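Haloacid dehalogenase domain protein hydrolase (Planctomyces limnophilus, PDB 4OVY) is probably a metal-dependent hydrolase of the haloacid dehalogenase superfamily, a putative phosphatase that holds a calcium ion in its presumed active site. Local coordinates at residues N234-Y239 and G275-A280; E50-Y54 and Y268-F274; L255-D261 and W289-Q295; I159-A163 and D211-K216. All coordinates share one frame. Numbering follows the deposited sequence.

Interaction 1. Residues N234-Y239 and G275-A280. With CA (calcium ion), chain J.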
# COMPACT_ATOMS: atom_id res chain seq x y z
N ASN A 234 -20.12 -5.66 5.65
CA ASN A 234 -21.23 -6.44 6.19
C ASN A 234 -21.43 -6.31 7.71
O ASN A 234 -22.43 -6.80 8.23
CB ASN A 234 -21.06 -7.92 5.88
CG ASN A 234 -19.94 -8.55 6.69
OD1 ASN A 234 -18.78 -8.19 6.53
ND2 ASN A 234 -20.30 -9.47 7.57
N SER A 235 -20.50 -5.68 8.41
CA SER A 235 -20.58 -5.66 9.87
C SER A 235 -20.32 -4.27 10.43
O SER A 235 -19.94 -3.35 9.71
CB SER A 235 -19.57 -6.66 10.44
OG SER A 235 -18.25 -6.12 10.40
N ASP A 236 -20.52 -4.13 11.73
CA ASP A 236 -20.28 -2.85 12.39
C ASP A 236 -18.82 -2.42 12.33
O ASP A 236 -18.53 -1.23 12.40
CB ASP A 236 -20.80 -2.88 13.82
CG ASP A 236 -22.32 -2.83 13.90
OD1 ASP A 236 -23.00 -2.77 12.84
OD2 ASP A 236 -22.84 -2.85 15.04
N GLY A 237 -17.90 -3.37 12.19
CA GLY A 237 -16.49 -3.07 11.94
C GLY A 237 -16.22 -2.33 10.63
O GLY A 237 -15.14 -1.77 10.46
N ASP A 238 -17.20 -2.31 9.73
CA ASP A 238 -17.12 -1.58 8.46
C ASP A 238 -17.74 -0.18 8.49
O ASP A 238 -17.71 0.53 7.47
CB ASP A 238 -17.81 -2.40 7.36
CG ASP A 238 -17.12 -3.71 7.09
OD1 ASP A 238 -15.89 -3.67 6.87
OD2 ASP A 238 -17.79 -4.76 7.09
N TYR A 239 -18.27 0.23 9.64
CA TYR A 239 -19.02 1.49 9.75
C TYR A 239 -18.19 2.69 9.29
O TYR A 239 -18.65 3.47 8.47
CB TYR A 239 -19.50 1.72 11.19
CG TYR A 239 -20.55 2.81 11.35
CD1 TYR A 239 -20.22 4.15 11.23
CD2 TYR A 239 -21.87 2.49 11.66
CE1 TYR A 239 -21.17 5.15 11.38
CE2 TYR A 239 -22.83 3.48 11.83
CZ TYR A 239 -22.47 4.81 11.68
OH TYR A 239 -23.40 5.82 11.83
N GLY A 275 -18.91 -11.17 12.74
CA GLY A 275 -19.58 -10.31 11.76
C GLY A 275 -20.84 -9.65 12.28
O GLY A 275 -21.82 -9.51 11.55
N ARG A 276 -20.82 -9.24 13.55
CA ARG A 276 -21.96 -8.57 14.16
C ARG A 276 -22.35 -7.33 13.36
O ARG A 276 -21.51 -6.48 13.07
CB ARG A 276 -21.68 -8.18 15.61
CG ARG A 276 -22.93 -7.75 16.37
CD ARG A 276 -22.61 -7.25 17.77
NE ARG A 276 -21.82 -8.21 18.54
CZ ARG A 276 -22.31 -9.23 19.25
NH1 ARG A 276 -23.61 -9.47 19.32
NH2 ARG A 276 -21.48 -10.04 19.90
N LEU A 277 -23.63 -7.26 13.01
CA LEU A 277 -24.20 -6.17 12.24
C LEU A 277 -25.39 -5.64 13.02
O LEU A 277 -26.37 -6.35 13.22
CB LEU A 277 -24.64 -6.67 10.86
CG LEU A 277 -25.38 -5.66 9.98
CD1 LEU A 277 -24.52 -4.43 9.70
CD2 LEU A 277 -25.86 -6.30 8.68
N ASP A 278 -25.30 -4.39 13.46
CA ASP A 278 -26.29 -3.81 14.36
C ASP A 278 -26.36 -2.31 14.15
O ASP A 278 -27.32 -1.81 13.56
CB ASP A 278 -25.93 -4.17 15.81
CG ASP A 278 -26.89 -3.57 16.83
OD1 ASP A 278 -28.03 -3.18 16.49
OD2 ASP A 278 -26.49 -3.51 18.00
N ARG A 279 -25.34 -1.59 14.59
CA ARG A 279 -25.32 -0.13 14.46
C ARG A 279 -25.36 0.32 12.99
O ARG A 279 -26.06 1.28 12.64
CB ARG A 279 -24.08 0.45 15.15
CG ARG A 279 -23.88 0.01 16.60
CD ARG A 279 -25.11 0.26 17.45
NE ARG A 279 -24.97 -0.28 18.80
CZ ARG A 279 -25.92 -0.24 19.72
NH1 ARG A 279 -27.09 0.34 19.46
NH2 ARG A 279 -25.70 -0.77 20.92
N ALA A 280 -24.61 -0.37 12.14
CA ALA A 280 -24.57 -0.03 10.72
C ALA A 280 -25.91 -0.29 10.04
O ALA A 280 -26.30 0.45 9.13
CB ALA A 280 -23.46 -0.80 10.02
CA CA J . -16.81 -8.45 7.90
O HOH W 1 -23.08 -9.33 8.99
O HOH W 2 -16.08 -6.04 9.16
O HOH W 3 -18.83 -5.99 14.21
O HOH W 4 -16.85 -9.50 9.70
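Asp-236 dominates this contact. Its chi1 in the m well and chi2 near 0° lay the carboxylate across the start of helix 279-287, where Asp-236 OD1 accepts hydrogen bonds from Asp-278 N (2.9 Å) and Ala-280 N (3.0 Å) and Asp-236 OD2 accepts one from Arg-279 N (2.8 Å). One acid thus takes up three consecutive backbone NH groups, and Asp-236 N donates to Arg-276 O (2.9 Å). The side chain of Asp-278, at the N-cap position, makes no capping bond; in the t rotamer it leads away to a salt bridge with Arg-270. Residues 234-239 form the loop after strand 230-233 of the Rossmann-like HAD core, the place of the acidic motif IV loop in this superfamily. Here Asn-234, chi1 p, binds calcium through OD1 (2.4 Å), beside Asp-42 and Asp-44, while Thr-46 hydrogen-bonds the same oxygen. Water 1 joins Asn-234 O (2.7 Å) and Asn-234 ND2 (3.1 Å) to Gly-275 O (2.9 Å). Asp-238, chi1 m, folds back so that OD2 accepts from Asn-234 N (2.9 Å) and Ser-235 N (3.2 Å); its OD1 is salt-bridged to Lys-216. The p rotamer of Ser-235 places OG 2.5 Å from water 2, which lies 2.8 Å from the calcium; Ser-235 CB packs 3.3 Å from Arg-276 O. Tyr-239, chi1 t, brings CD2 to 4.0 Å from Ala-280 CB, and its hydroxyl reaches Asp-283.

Interaction 2. Residues E50-Y54 and Y268-F274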
# COMPACT_ATOMS: atom_id res chain seq x y z
N GLU A 50 -18.01 -16.42 6.90
CA GLU A 50 -17.32 -16.18 8.19
C GLU A 50 -17.98 -16.92 9.36
O GLU A 50 -17.74 -16.58 10.52
CB GLU A 50 -17.24 -14.68 8.50
CG GLU A 50 -18.61 -14.05 8.71
CD GLU A 50 -18.57 -12.56 8.95
OE1 GLU A 50 -17.48 -12.01 9.22
OE2 GLU A 50 -19.65 -11.95 8.87
N GLN A 51 -18.84 -17.89 9.06
CA GLN A 51 -19.45 -18.76 10.06
C GLN A 51 -18.96 -20.18 9.79
O GLN A 51 -18.77 -20.55 8.64
CB GLN A 51 -20.97 -18.70 9.97
CG GLN A 51 -21.58 -17.32 10.22
CD GLN A 51 -21.39 -16.82 11.64
OE1 GLN A 51 -21.12 -17.58 12.56
NE2 GLN A 51 -21.54 -15.51 11.83
N PRO A 52 -18.75 -20.98 10.86
CA PRO A 52 -18.98 -20.71 12.28
C PRO A 52 -17.95 -19.80 12.93
O PRO A 52 -18.11 -19.43 14.10
CB PRO A 52 -18.92 -22.11 12.91
CG PRO A 52 -18.00 -22.87 12.03
CD PRO A 52 -18.23 -22.34 10.64
N MSE A 53 -16.89 -19.45 12.20
CA MSE A 53 -15.90 -18.47 12.68
C MSE A 53 -15.12 -17.89 11.52
O MSE A 53 -15.15 -18.43 10.41
CB MSE A 53 -14.91 -19.12 13.67
CG MSE A 53 -14.09 -20.23 13.03
SE MSE A 53 -12.95 -21.13 14.36
CE MSE A 53 -14.35 -22.37 14.99
N TYR A 54 -14.41 -16.80 11.78
CA TYR A 54 -13.52 -16.23 10.77
C TYR A 54 -12.59 -17.34 10.31
O TYR A 54 -12.09 -18.12 11.14
CB TYR A 54 -12.71 -15.05 11.34
CG TYR A 54 -13.56 -13.93 11.93
CD1 TYR A 54 -14.64 -13.39 11.22
CD2 TYR A 54 -13.27 -13.39 13.18
CE1 TYR A 54 -15.40 -12.37 11.75
CE2 TYR A 54 -14.03 -12.35 13.71
CZ TYR A 54 -15.10 -11.85 12.99
OH TYR A 54 -15.88 -10.83 13.50
N TYR A 268 -27.70 -14.21 10.35
CA TYR A 268 -27.21 -13.56 11.55
C TYR A 268 -27.09 -12.06 11.35
O TYR A 268 -26.88 -11.60 10.24
CB TYR A 268 -25.84 -14.10 11.96
CG TYR A 268 -24.73 -13.92 10.93
CD1 TYR A 268 -24.53 -14.85 9.93
CD2 TYR A 268 -23.87 -12.82 10.99
CE1 TYR A 268 -23.52 -14.70 9.00
CE2 TYR A 268 -22.85 -12.65 10.06
CZ TYR A 268 -22.67 -13.60 9.07
OH TYR A 268 -21.67 -13.45 8.16
N ASP A 269 -27.23 -11.30 12.43
CA ASP A 269 -26.88 -9.89 12.41
C ASP A 269 -26.51 -9.37 13.81
O ASP A 269 -25.32 -9.36 14.18
CB ASP A 269 -27.93 -8.99 11.70
CG ASP A 269 -29.38 -9.34 12.03
OD1 ASP A 269 -29.73 -9.57 13.21
OD2 ASP A 269 -30.20 -9.32 11.09
N ARG A 270 -27.51 -9.00 14.61
CA ARG A 270 -27.27 -8.21 15.83
C ARG A 270 -26.68 -9.00 16.99
O ARG A 270 -26.05 -8.42 17.88
CB ARG A 270 -28.57 -7.52 16.27
CG ARG A 270 -29.15 -6.58 15.23
CD ARG A 270 -30.29 -5.74 15.77
NE ARG A 270 -31.05 -5.08 14.70
CZ ARG A 270 -30.77 -3.89 14.17
NH1 ARG A 270 -31.53 -3.41 13.20
NH2 ARG A 270 -29.74 -3.17 14.60
N GLN A 271 -26.87 -10.32 16.98
CA GLN A 271 -26.46 -11.18 18.08
C GLN A 271 -25.22 -12.02 17.78
O GLN A 271 -24.79 -12.81 18.61
CB GLN A 271 -27.60 -12.15 18.45
CG GLN A 271 -28.96 -11.50 18.67
CD GLN A 271 -29.05 -10.78 19.99
OE1 GLN A 271 -28.28 -9.86 20.27
NE2 GLN A 271 -29.99 -11.19 20.83
N SER A 272 -24.63 -11.85 16.60
CA SER A 272 -23.58 -12.75 16.15
C SER A 272 -22.24 -12.37 16.77
O SER A 272 -21.87 -11.21 16.74
CB SER A 272 -23.46 -12.71 14.63
OG SER A 272 -22.55 -13.70 14.19
N PRO A 273 -21.52 -13.35 17.32
CA PRO A 273 -20.16 -13.04 17.75
C PRO A 273 -19.22 -12.75 16.58
O PRO A 273 -18.25 -12.02 16.75
CB PRO A 273 -19.73 -14.30 18.51
CG PRO A 273 -20.65 -15.38 18.08
CD PRO A 273 -21.93 -14.73 17.64
N PHE A 274 -19.50 -13.31 15.40
CA PHE A 274 -18.68 -13.09 14.22
C PHE A 274 -19.47 -12.28 13.19
O PHE A 274 -20.58 -12.66 12.83
CB PHE A 274 -18.25 -14.44 13.63
CG PHE A 274 -17.43 -15.27 14.59
CD1 PHE A 274 -16.10 -14.96 14.83
CD2 PHE A 274 -18.00 -16.35 15.26
CE1 PHE A 274 -15.35 -15.70 15.72
CE2 PHE A 274 -17.24 -17.10 16.14
CZ PHE A 274 -15.92 -16.78 16.38
O HOH W 5 -20.88 -15.77 6.81
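A cis peptide before Pro-52 kinks the loop of residues 50-54, and a type I turn runs from Asp-269 to Ser-272. The backbones stay apart, the closest CA atoms, of Met-53 and Phe-274, being 6.2 Å from each other, so side chains fill the gap. Phe-274 points its edge at the face of Tyr-54 in a T-shaped pair, centroids 5.0 Å apart and planes at 85°. The selenomethionine Met-53 puts CA 3.8 Å from the centroid of the Phe-274 ring, a CH-pi contact almost on the ring normal. Tyr-268 OH donates to Glu-50 OE2 (2.6 Å), and water 5 joins Glu-50 N (2.9 Å) to Tyr-268 OH (2.8 Å). Gln-51 NE2 lies over the face of Tyr-268. Glu-50, which binds calcium in a structure of this protein but does not coordinate the ion here, has its side chain about 4 Å from it and beside Asn-234, after a loop consistent with the HAD DxDx(T/V) motif (Asp-42 and Asp-44 bind calcium); the contact borders this HAD metal site.

Interaction 3. Residues L255-D261 and W289-Q295. With EDO (1,2-ethanediol), chain G.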
# COMPACT_ATOMS: atom_id res chain seq x y z
N LEU A 255 -22.56 -0.20 0.36
CA LEU A 255 -23.48 -1.32 0.48
C LEU A 255 -23.11 -2.22 1.64
O LEU A 255 -21.94 -2.32 2.03
CB LEU A 255 -23.53 -2.13 -0.81
CG LEU A 255 -24.05 -1.33 -2.02
CD1 LEU A 255 -22.91 -1.09 -3.00
CD2 LEU A 255 -25.19 -2.05 -2.72
N ILE A 256 -24.13 -2.88 2.18
CA ILE A 256 -23.99 -3.81 3.29
C ILE A 256 -24.56 -5.17 2.89
O ILE A 256 -25.70 -5.27 2.45
CB ILE A 256 -24.73 -3.30 4.54
CG1 ILE A 256 -24.06 -2.03 5.06
CG2 ILE A 256 -24.77 -4.38 5.61
CD1 ILE A 256 -24.87 -1.30 6.11
N VAL A 257 -23.76 -6.22 3.06
CA VAL A 257 -24.23 -7.58 2.85
C VAL A 257 -24.91 -8.07 4.13
O VAL A 257 -24.25 -8.25 5.16
CB VAL A 257 -23.07 -8.53 2.47
CG1 VAL A 257 -23.58 -9.95 2.25
CG2 VAL A 257 -22.32 -8.03 1.25
N HIS A 258 -26.23 -8.26 4.05
CA HIS A 258 -27.04 -8.71 5.16
C HIS A 258 -27.30 -10.21 5.06
O HIS A 258 -27.92 -10.69 4.10
CB HIS A 258 -28.36 -7.92 5.20
CG HIS A 258 -29.15 -8.09 6.46
ND1 HIS A 258 -30.46 -7.68 6.58
CD2 HIS A 258 -28.82 -8.62 7.67
CE1 HIS A 258 -30.90 -7.95 7.79
NE2 HIS A 258 -29.92 -8.52 8.48
N HIS A 259 -26.84 -10.94 6.06
CA HIS A 259 -26.95 -12.40 6.07
C HIS A 259 -28.30 -12.84 6.61
O HIS A 259 -28.49 -13.01 7.82
CB HIS A 259 -25.81 -12.99 6.89
CG HIS A 259 -24.47 -12.75 6.27
ND1 HIS A 259 -23.78 -13.73 5.59
CD2 HIS A 259 -23.72 -11.63 6.18
CE1 HIS A 259 -22.65 -13.23 5.14
NE2 HIS A 259 -22.59 -11.96 5.48
N THR A 260 -29.24 -13.02 5.68
CA THR A 260 -30.63 -13.31 5.99
C THR A 260 -31.04 -14.73 5.59
O THR A 260 -32.20 -15.12 5.80
CB THR A 260 -31.54 -12.34 5.22
OG1 THR A 260 -31.17 -12.34 3.84
CG2 THR A 260 -31.41 -10.93 5.79
N ASP A 261 -30.11 -15.50 5.02
CA ASP A 261 -30.44 -16.78 4.39
C ASP A 261 -29.86 -17.97 5.15
O ASP A 261 -28.73 -18.40 4.88
CB ASP A 261 -29.93 -16.78 2.94
CG ASP A 261 -30.55 -17.88 2.10
OD1 ASP A 261 -31.01 -18.90 2.67
OD2 ASP A 261 -30.57 -17.73 0.86
N TRP A 289 -26.96 3.96 2.84
CA TRP A 289 -26.32 2.67 2.61
C TRP A 289 -27.34 1.65 2.11
O TRP A 289 -28.40 1.47 2.71
CB TRP A 289 -25.65 2.16 3.89
CG TRP A 289 -24.53 3.04 4.39
CD1 TRP A 289 -23.81 3.94 3.67
CD2 TRP A 289 -23.99 3.07 5.72
NE1 TRP A 289 -22.87 4.55 4.47
CE2 TRP A 289 -22.95 4.02 5.73
CE3 TRP A 289 -24.29 2.39 6.91
CZ2 TRP A 289 -22.20 4.31 6.87
CZ3 TRP A 289 -23.54 2.68 8.04
CH2 TRP A 289 -22.52 3.63 8.02
N ILE A 290 -27.01 0.97 1.03
CA ILE A 290 -27.94 0.03 0.40
C ILE A 290 -27.67 -1.36 0.93
O ILE A 290 -26.55 -1.86 0.85
CB ILE A 290 -27.81 0.04 -1.13
CG1 ILE A 290 -27.92 1.48 -1.69
CG2 ILE A 290 -28.86 -0.88 -1.76
CD1 ILE A 290 -29.23 2.17 -1.39
N VAL A 291 -28.70 -1.98 1.48
CA VAL A 291 -28.58 -3.29 2.10
C VAL A 291 -28.91 -4.38 1.09
O VAL A 291 -29.96 -4.37 0.45
CB VAL A 291 -29.50 -3.40 3.32
CG1 VAL A 291 -29.38 -4.78 3.96
CG2 VAL A 291 -29.17 -2.30 4.33
N ILE A 292 -27.98 -5.33 0.95
CA ILE A 292 -28.18 -6.52 0.14
C ILE A 292 -28.81 -7.62 1.01
O ILE A 292 -28.20 -8.07 1.99
CB ILE A 292 -26.83 -7.02 -0.41
CG1 ILE A 292 -26.16 -5.94 -1.27
CG2 ILE A 292 -27.01 -8.31 -1.21
CD1 ILE A 292 -24.66 -6.10 -1.38
N ASP A 293 -30.03 -8.02 0.66
CA ASP A 293 -30.73 -9.13 1.32
C ASP A 293 -30.32 -10.43 0.62
O ASP A 293 -30.82 -10.73 -0.46
CB ASP A 293 -32.24 -8.89 1.22
CG ASP A 293 -33.07 -9.94 1.95
OD1 ASP A 293 -32.65 -11.11 2.09
OD2 ASP A 293 -34.19 -9.59 2.37
N MSE A 294 -29.43 -11.21 1.24
CA MSE A 294 -28.88 -12.41 0.59
C MSE A 294 -29.97 -13.40 0.18
O MSE A 294 -29.93 -13.95 -0.93
CB MSE A 294 -27.83 -13.09 1.49
CG MSE A 294 -26.52 -12.30 1.54
SE MSE A 294 -25.13 -13.22 2.59
CE MSE A 294 -25.29 -14.92 1.63
N GLN A 295 -30.94 -13.62 1.06
CA GLN A 295 -32.03 -14.56 0.81
C GLN A 295 -32.82 -14.19 -0.44
O GLN A 295 -33.15 -15.06 -1.25
CB GLN A 295 -32.99 -14.59 2.01
CG GLN A 295 -34.15 -15.58 1.88
CD GLN A 295 -35.19 -15.41 2.97
OE1 GLN A 295 -35.48 -14.30 3.41
NE2 GLN A 295 -35.77 -16.52 3.41
C1 EDO G . -33.78 -16.53 -4.07
O1 EDO G . -34.23 -15.18 -4.21
C2 EDO G . -33.41 -17.10 -5.44
O2 EDO G . -33.49 -16.09 -6.45
O HOH W 6 -34.84 -14.59 6.68
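Two parallel strands of the Rossmann-like HAD sheet pair here, their axes 4.6 Å apart at closest approach and 26° from parallel; helix 279-287 lies between them in the chain. Leu-255 packs CD2 against Ile-290 CB (3.7 Å), on the face covered by helix 11-24. Ile-256 turns to the other face, its CD1 3.8 Å from Trp-289 CE3, while its backbone takes N to Ile-290 O (2.9 Å) and O to Ile-292 N (2.7 Å). Val-257 returns to the Leu-255 side, with CG1 3.6 Å from SE of the selenomethionine Met-294. His-258 N continues the pairing to Ile-292 O (2.9 Å), and His-258 O accepts from Met-294 N (3.3 Å), at the start of helix 294-297. The imidazole of His-259, hydrogen-bonded to Gly-45 and Glu-265, has Met-294 SE over its face, 3.6 Å from the ring centroid. Thr-260 turns toward the N-cap residue of that helix, its OG1 donating to Asp-293 OD1 at 2.6 Å.

Interaction 4. Residues I159-A163 and D211-K216. With EDO (1,2-ethanediol), chain H.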
# COMPACT_ATOMS: atom_id res chain seq x y z
N ILE A 159 -9.21 -5.10 -1.26
CA ILE A 159 -9.71 -5.64 0.00
C ILE A 159 -9.20 -4.78 1.15
O ILE A 159 -8.03 -4.38 1.18
CB ILE A 159 -9.26 -7.10 0.21
CG1 ILE A 159 -10.06 -8.02 -0.73
CG2 ILE A 159 -9.47 -7.55 1.65
CD1 ILE A 159 -9.49 -9.42 -0.81
N VAL A 160 -10.10 -4.49 2.09
CA VAL A 160 -9.78 -3.76 3.32
C VAL A 160 -10.40 -4.55 4.47
O VAL A 160 -11.58 -4.40 4.78
CB VAL A 160 -10.28 -2.30 3.27
CG1 VAL A 160 -9.85 -1.54 4.52
CG2 VAL A 160 -9.75 -1.59 2.03
N SER A 161 -9.59 -5.40 5.10
CA SER A 161 -10.08 -6.39 6.06
C SER A 161 -9.35 -6.29 7.40
O SER A 161 -8.21 -5.84 7.46
CB SER A 161 -9.89 -7.80 5.48
OG SER A 161 -10.07 -8.81 6.46
N GLY A 162 -10.02 -6.69 8.47
CA GLY A 162 -9.39 -6.80 9.78
C GLY A 162 -8.49 -8.02 9.90
O GLY A 162 -7.65 -8.09 10.79
N ALA A 163 -8.68 -8.99 9.00
CA ALA A 163 -7.88 -10.20 9.00
C ALA A 163 -6.45 -9.88 8.57
O ALA A 163 -6.16 -8.79 8.06
CB ALA A 163 -8.49 -11.26 8.08
N ASP A 211 -6.39 -3.36 11.14
CA ASP A 211 -7.18 -2.72 10.10
C ASP A 211 -8.68 -2.98 10.28
O ASP A 211 -9.33 -3.61 9.43
CB ASP A 211 -6.72 -3.25 8.73
CG ASP A 211 -7.41 -2.57 7.57
OD1 ASP A 211 -7.43 -1.32 7.56
OD2 ASP A 211 -7.89 -3.28 6.65
N ASP A 212 -9.23 -2.49 11.39
CA ASP A 212 -10.65 -2.66 11.68
C ASP A 212 -11.24 -1.41 12.31
O ASP A 212 -10.52 -0.59 12.88
CB ASP A 212 -10.87 -3.88 12.58
CG ASP A 212 -12.30 -4.45 12.50
OD1 ASP A 212 -13.06 -4.10 11.57
OD2 ASP A 212 -12.65 -5.26 13.37
N GLN A 213 -12.56 -1.27 12.19
CA GLN A 213 -13.31 -0.14 12.74
C GLN A 213 -12.70 1.18 12.23
O GLN A 213 -12.54 1.33 11.02
CB GLN A 213 -13.34 -0.22 14.28
CG GLN A 213 -13.82 -1.56 14.81
CD GLN A 213 -13.64 -1.67 16.31
OE1 GLN A 213 -14.27 -0.95 17.08
NE2 GLN A 213 -12.79 -2.59 16.73
N ALA A 214 -12.34 2.11 13.11
CA ALA A 214 -11.78 3.38 12.66
C ALA A 214 -10.38 3.24 12.07
O ALA A 214 -9.85 4.19 11.49
CB ALA A 214 -11.78 4.41 13.80
N GLY A 215 -9.77 2.06 12.21
CA GLY A 215 -8.55 1.74 11.51
C GLY A 215 -8.71 1.64 10.00
O GLY A 215 -7.74 1.86 9.28
N LYS A 216 -9.91 1.32 9.51
CA LYS A 216 -10.06 1.09 8.06
C LYS A 216 -9.84 2.35 7.22
O LYS A 216 -9.09 2.30 6.24
CB LYS A 216 -11.39 0.38 7.73
CG LYS A 216 -11.41 -1.07 8.21
CD LYS A 216 -12.49 -1.92 7.55
CE LYS A 216 -12.41 -3.36 8.04
NZ LYS A 216 -13.22 -4.29 7.22
C1 EDO H . -11.66 -10.51 10.91
O1 EDO H . -12.52 -10.09 9.84
C2 EDO H . -11.90 -9.64 12.14
O2 EDO H . -12.05 -8.27 11.76
O HOH W 7 -12.84 -6.79 8.90
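This is a buried polar contact at the C-terminal end of strand 156-161, where the Rossmann-like HAD core meets the loop leading into helix 215-223. Val-160 O accepts a hydrogen bond from Lys-216 NZ (2.9 Å). The type II' turn from Asp-212 to Gly-215 leads the chain into helix 215-223, which carries Lys-216; the lysine's chi2 to chi4 are all t, which extends the side chain down to the strand end. Lys-216 CG lies 4.0 Å from Val-160 CG1. Next along the strand, Ser-161 O and Asp-211 OD2 are only 2.7 Å apart. Gly-162 CA comes within 3.2 Å of Asp-211 O, and Ser-161 OG accepts from Ala-163 N (2.9 Å) in an ST turn. Water 7 joins Gly-162 N (2.9 Å) to Lys-216 NZ (3.0 Å). The ammonium is also salt-bridged to Asp-42 and Asp-238, so it offsets acidic charge beside the calcium site, consistent with the conserved lysine of HAD phosphatases; the Asp-211 carboxyl is probably protonated.

In the fold
Interactions 1, 2 and 4 gather around the calcium site, and interaction 3 sits farther out in the sheet. The salt bridge from Asp-238 OD1 to Lys-216 NZ (2.8 Å) couples interactions 1 and 4, whose centres are about 12 Å apart. Asp-278 OD1 and Arg-270 NH2 (2.6 Å) tie interaction 1 to interaction 2, and Asn-234 ND2 lies 2.9 Å from Glu-50 OE2 next to the metal. Strand 253-260 of interaction 3 backs both: Val-257 O is 3.3 Å from Asn-234 CB, and His-258 NE2 probably hydrogen-bonds Asp-269 OD2 (2.7 Å). Interactions 3 and 4 reach the same sheet without touching, their centres about 20 Å apart.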